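Long-range contacts in leucine aminopeptidase A1, chloroplastic (Solanum lycopersicum, PDB 5D8N), which removes N-terminal amino acids from peptides as a homohexameric, magnesium-dependent aminopeptidase of the M17 family and also has chaperone activity: residues L295-K300 / V349-A354; K406-A411 / S520-W525. The protein carries 1 engineered substitution. One frame throughout, in Å; residues are numbered along the deposited sequence.

Contact 1 of 2, residues L295-K300 / V349-A354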
# COMPACT_ATOMS: atom_id res chain seq x y z
N LEU A 295 -36.39 28.49 -10.13
CA LEU A 295 -35.04 28.01 -9.80
C LEU A 295 -35.15 26.69 -9.06
O LEU A 295 -36.10 26.47 -8.30
CB LEU A 295 -34.33 29.04 -8.93
CG LEU A 295 -34.37 30.50 -9.41
CD1 LEU A 295 -33.81 31.41 -8.33
CD2 LEU A 295 -33.57 30.67 -10.70
N ALA A 296 -34.12 25.85 -9.18
CA ALA A 296 -33.96 24.71 -8.30
C ALA A 296 -32.60 24.68 -7.61
O ALA A 296 -31.55 24.92 -8.20
CB ALA A 296 -34.17 23.39 -9.06
N LEU A 297 -32.63 24.14 -6.40
CA LEU A 297 -31.43 23.89 -5.61
C LEU A 297 -31.47 22.41 -5.26
O LEU A 297 -32.38 21.96 -4.56
CB LEU A 297 -31.45 24.73 -4.34
CG LEU A 297 -31.48 26.24 -4.55
CD1 LEU A 297 -31.59 26.96 -3.23
CD2 LEU A 297 -30.19 26.65 -5.26
N VAL A 298 -30.49 21.66 -5.76
CA VAL A 298 -30.39 20.23 -5.58
C VAL A 298 -29.20 19.88 -4.69
O VAL A 298 -28.07 20.32 -4.95
CB VAL A 298 -30.21 19.54 -6.94
CG1 VAL A 298 -30.04 18.04 -6.74
CG2 VAL A 298 -31.43 19.82 -7.80
N GLY A 299 -29.45 19.11 -3.63
CA GLY A 299 -28.39 18.76 -2.69
C GLY A 299 -28.20 17.26 -2.59
O GLY A 299 -29.16 16.50 -2.49
N LYS A 300 -26.95 16.82 -2.67
CA LYS A 300 -26.64 15.42 -2.42
C LYS A 300 -26.99 15.06 -0.99
O LYS A 300 -26.56 15.70 -0.03
CB LYS A 300 -25.15 15.15 -2.69
CG LYS A 300 -24.75 13.73 -2.39
CD LYS A 300 -23.31 13.46 -2.79
CE LYS A 300 -22.57 12.90 -1.59
NZ LYS A 300 -21.42 12.09 -2.01
N VAL A 349 -38.73 28.69 -5.94
CA VAL A 349 -37.52 27.90 -5.69
C VAL A 349 -37.88 26.49 -5.27
O VAL A 349 -38.56 26.28 -4.26
CB VAL A 349 -36.63 28.51 -4.60
CG1 VAL A 349 -35.32 27.75 -4.48
CG2 VAL A 349 -36.29 29.96 -4.91
N HIS A 350 -37.35 25.54 -6.02
CA HIS A 350 -37.52 24.13 -5.68
C HIS A 350 -36.28 23.59 -4.99
O HIS A 350 -35.15 23.85 -5.44
CB HIS A 350 -37.79 23.35 -6.96
CG HIS A 350 -39.04 23.76 -7.65
ND1 HIS A 350 -40.21 23.04 -7.53
CD2 HIS A 350 -39.32 24.80 -8.46
CE1 HIS A 350 -41.18 23.67 -8.18
NE2 HIS A 350 -40.64 24.70 -8.81
N PHE A 351 -36.48 23.02 -3.81
CA PHE A 351 -35.39 22.43 -3.05
C PHE A 351 -35.51 20.91 -3.10
O PHE A 351 -36.53 20.35 -2.68
CB PHE A 351 -35.42 22.89 -1.59
CG PHE A 351 -35.54 24.36 -1.39
CD1 PHE A 351 -36.77 25.00 -1.55
CD2 PHE A 351 -34.43 25.12 -1.10
CE1 PHE A 351 -36.87 26.36 -1.32
CE2 PHE A 351 -34.50 26.50 -0.98
CZ PHE A 351 -35.72 27.13 -1.09
N ILE A 352 -34.50 20.24 -3.66
CA ILE A 352 -34.61 18.82 -3.99
C ILE A 352 -33.44 18.00 -3.45
O ILE A 352 -32.29 18.37 -3.65
CB ILE A 352 -34.70 18.67 -5.51
CG1 ILE A 352 -36.03 19.25 -6.01
CG2 ILE A 352 -34.58 17.22 -5.93
CD1 ILE A 352 -36.03 19.61 -7.47
N VAL A 353 -33.76 16.99 -2.65
CA VAL A 353 -32.77 16.09 -2.07
C VAL A 353 -33.23 14.64 -2.18
O VAL A 353 -34.26 14.26 -1.61
CB VAL A 353 -32.54 16.38 -0.58
CG1 VAL A 353 -31.56 15.37 0.00
CG2 VAL A 353 -31.96 17.78 -0.39
N ALA A 354 -32.47 13.84 -2.92
CA ALA A 354 -32.72 12.40 -2.99
C ALA A 354 -31.97 11.70 -1.87
O ALA A 354 -30.76 11.39 -1.99
CB ALA A 354 -32.30 11.86 -4.34
O HOH W 1 -30.17 14.71 -4.19

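Contact 2 of 2, residues K406-A411 / S520-W525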
# COMPACT_ATOMS: atom_id res chain seq x y z
N LYS A 406 -33.13 27.54 -14.05
CA LYS A 406 -31.76 27.45 -13.57
C LYS A 406 -31.70 26.45 -12.42
O LYS A 406 -32.56 26.48 -11.53
CB LYS A 406 -31.26 28.82 -13.11
CG LYS A 406 -31.35 29.94 -14.16
CD LYS A 406 -30.88 31.27 -13.60
CE LYS A 406 -31.12 32.42 -14.58
NZ LYS A 406 -30.66 33.69 -13.96
N ILE A 407 -30.64 25.66 -12.39
CA ILE A 407 -30.34 24.72 -11.31
C ILE A 407 -28.94 24.98 -10.77
O ILE A 407 -27.97 25.01 -11.52
CB ILE A 407 -30.39 23.27 -11.81
CG1 ILE A 407 -31.75 22.95 -12.43
CG2 ILE A 407 -30.12 22.30 -10.67
CD1 ILE A 407 -31.80 21.62 -13.13
N ILE A 408 -28.83 24.96 -9.45
CA ILE A 408 -27.54 24.71 -8.80
C ILE A 408 -27.61 23.45 -7.98
O ILE A 408 -28.51 23.32 -7.14
CB ILE A 408 -27.13 25.89 -7.88
CG1 ILE A 408 -26.99 27.18 -8.69
CG2 ILE A 408 -25.81 25.56 -7.16
CD1 ILE A 408 -26.62 28.39 -7.86
N ASP A 409 -26.64 22.55 -8.15
CA ASP A 409 -26.50 21.42 -7.24
C ASP A 409 -25.25 21.59 -6.38
O ASP A 409 -24.27 22.18 -6.82
CB ASP A 409 -26.50 20.06 -7.94
CG ASP A 409 -25.15 19.72 -8.55
OD1 ASP A 409 -24.22 19.33 -7.77
OD2 ASP A 409 -25.05 19.77 -9.80
N LEU A 410 -25.36 21.15 -5.14
CA LEU A 410 -24.22 21.09 -4.23
C LEU A 410 -24.04 19.66 -3.78
O LEU A 410 -24.98 19.00 -3.33
CB LEU A 410 -24.46 21.97 -3.00
CG LEU A 410 -24.27 23.47 -3.25
CD1 LEU A 410 -25.50 24.00 -3.94
CD2 LEU A 410 -24.06 24.21 -1.93
N ALA A 411 -22.80 19.21 -3.88
CA ALA A 411 -22.46 17.83 -3.54
C ALA A 411 -20.99 17.73 -3.12
O ALA A 411 -20.10 18.37 -3.70
CB ALA A 411 -22.71 16.93 -4.73
N SER A 520 -25.36 30.71 2.68
CA SER A 520 -25.37 32.15 2.44
C SER A 520 -25.26 32.47 0.96
O SER A 520 -25.88 33.41 0.47
CB SER A 520 -24.29 32.87 3.26
OG SER A 520 -23.01 32.33 2.94
N THR A 521 -24.41 31.74 0.25
CA THR A 521 -24.24 31.97 -1.18
C THR A 521 -25.54 31.65 -1.95
O THR A 521 -25.96 32.41 -2.84
CB THR A 521 -23.05 31.17 -1.74
OG1 THR A 521 -21.84 31.59 -1.09
CG2 THR A 521 -22.89 31.37 -3.23
N LEU A 522 -26.18 30.53 -1.62
CA LEU A 522 -27.42 30.19 -2.28
C LEU A 522 -28.51 31.24 -2.06
O LEU A 522 -29.28 31.56 -2.97
CB LEU A 522 -27.91 28.82 -1.85
CG LEU A 522 -27.01 27.63 -2.23
CD1 LEU A 522 -27.59 26.33 -1.71
CD2 LEU A 522 -26.71 27.55 -3.71
N VAL A 523 -28.62 31.71 -0.82
CA VAL A 523 -29.59 32.74 -0.51
C VAL A 523 -29.31 33.98 -1.35
O VAL A 523 -30.25 34.57 -1.93
CB VAL A 523 -29.63 33.08 0.99
CG1 VAL A 523 -30.44 34.35 1.24
CG2 VAL A 523 -30.20 31.91 1.76
N GLU A 524 -28.06 34.43 -1.37
CA GLU A 524 -27.71 35.60 -2.17
C GLU A 524 -28.07 35.36 -3.62
O GLU A 524 -28.53 36.26 -4.31
CB GLU A 524 -26.23 35.97 -2.06
CG GLU A 524 -25.86 36.63 -0.74
CD GLU A 524 -26.48 38.02 -0.55
OE1 GLU A 524 -26.76 38.71 -1.55
OE2 GLU A 524 -26.56 38.45 0.63
N TRP A 525 -27.78 34.16 -4.13
CA TRP A 525 -28.04 33.89 -5.53
C TRP A 525 -29.54 33.97 -5.83
O TRP A 525 -29.96 34.50 -6.86
CB TRP A 525 -27.51 32.50 -5.91
CG TRP A 525 -27.82 32.10 -7.32
CD1 TRP A 525 -27.27 32.62 -8.46
CD2 TRP A 525 -28.80 31.16 -7.75
NE1 TRP A 525 -27.72 31.93 -9.55
CE2 TRP A 525 -28.71 31.08 -9.15
CE3 TRP A 525 -29.63 30.26 -7.07
CZ2 TRP A 525 -29.44 30.16 -9.90
CZ3 TRP A 525 -30.40 29.36 -7.81
CH2 TRP A 525 -30.27 29.30 -9.21

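Contact 1 of 2, residues L295-K300 / V349-A354
Leu295-Lys300 runs parallel to Val349-Ala354 as the neighbouring strand, their short axes 17° apart. Four backbone bonds of 2.7 to 2.9 Å tie them together: His350 N to Leu295 O, Leu297 N to His350 O, Ile352 N to Leu297 O and Gly299 N to Ile352 O. Beyond these the direct ladder gives way to a water, which donates to Gly299 O at 2.7 Å and accepts from Ala354 N at 2.8 Å.

On one face, Leu297 and Phe351 lie side by side and point the same way, and Leu297 CD1 meets Phe351 CE2 at 3.7 Å. Leu297 CG, anti to the carbonyl carbon (chi1 -61°), lies by Val349 CG1, and CD1 beyond it stands 4.0 Å from the same Val349 CG1. That CG1 sits over one face of the Phe351 ring, toward its rim, so Val349, Leu297 and Phe351 touch one another on this face. On the other face, Val298 CG2 packs on Ile352 CB at 4.2 Å, while the His350 ring turns its edge to Leu295 O, with CD2 3.6 Å away. Glu348 and His281 hold the two ring nitrogens of His350.

Within the central sheet of the catalytic domain, strand 278-284 flanks Val349-Ala354 and strand 406-411 flanks Leu295-Lys300; helices 327-342 and 519-527 cover the Leu297-Phe351 face.

Contact 2 of 2, residues K406-A411 / S520-W525
Lys406 NZ is gripped by two groups, a salt bridge to Glu438 OE2 and a hydrogen bond to Asn529 OD1, while the aliphatic part of the same lysine runs past Trp525. Its CB lies at the edge of the indole, in the ring plane and 3.9 Å from Trp525 CZ2, and the two side chains cross obliquely. Extended beyond CG, the chain carries the ammonium group clear of the ring. The other carboxylate oxygen of Glu438 takes a weak hydrogen bond from Trp525 NE1, so one acid serves both residues.

Ile408 supplies the face contact. It meets Trp525 tip to tip, with CD1 3.5 Å from the centroid of the six-membered ring and only 11° off its normal, a well-centred CH-pi contact; CG1 adds a touch on Trp525 CH2 at 3.9 Å. Trp525 CG is anti to the backbone N (chi1 176°), which starts the indole off toward the strand. One helical turn back, Leu522 CD2 meets Leu410 CD1 at 3.8 Å, tip to tip, and slides past Ile408 to touch its CG2 at 4.1 Å.

Strand 406-411 and helix 519-527 run antiparallel here, their short axes 11.4 Å apart, so side chains alone bridge the gap. An alanine in place of Trp525 would probably open a gap above Ile408 CD1 and leave the aliphatic part of Lys406 without its aromatic neighbour. Aliphatic and aromatic groups thus carry the helix-to-sheet packing, while the charge of buried Lys406 is met by Glu438 and Asn529, and its ammonium group is likely to stabilise the ionised carboxylate of Glu438.

How the contacts relate
Contact 1 closes before contact 2 opens along the chain, yet their centres are only about 9 Å apart in the catalytic domain. Strands 293-305 and 406-411 are neighbours in one mixed sheet, and backbone bonds join them: Ala296 N to Lys406 O at 2.9 Å and Leu410 N to Val298 O at 2.8 Å. Contact 1 pairs strand beside strand within the sheet, whereas contact 2 lays a helix on it. Helix 519-527 spans both, since Trp525 and Leu522 also touch Leu297. The carboxyl-terminal helix thus packs on the strand that carries Lys300, a magnesium-binding residue, whose CB packs on Ala411 CB.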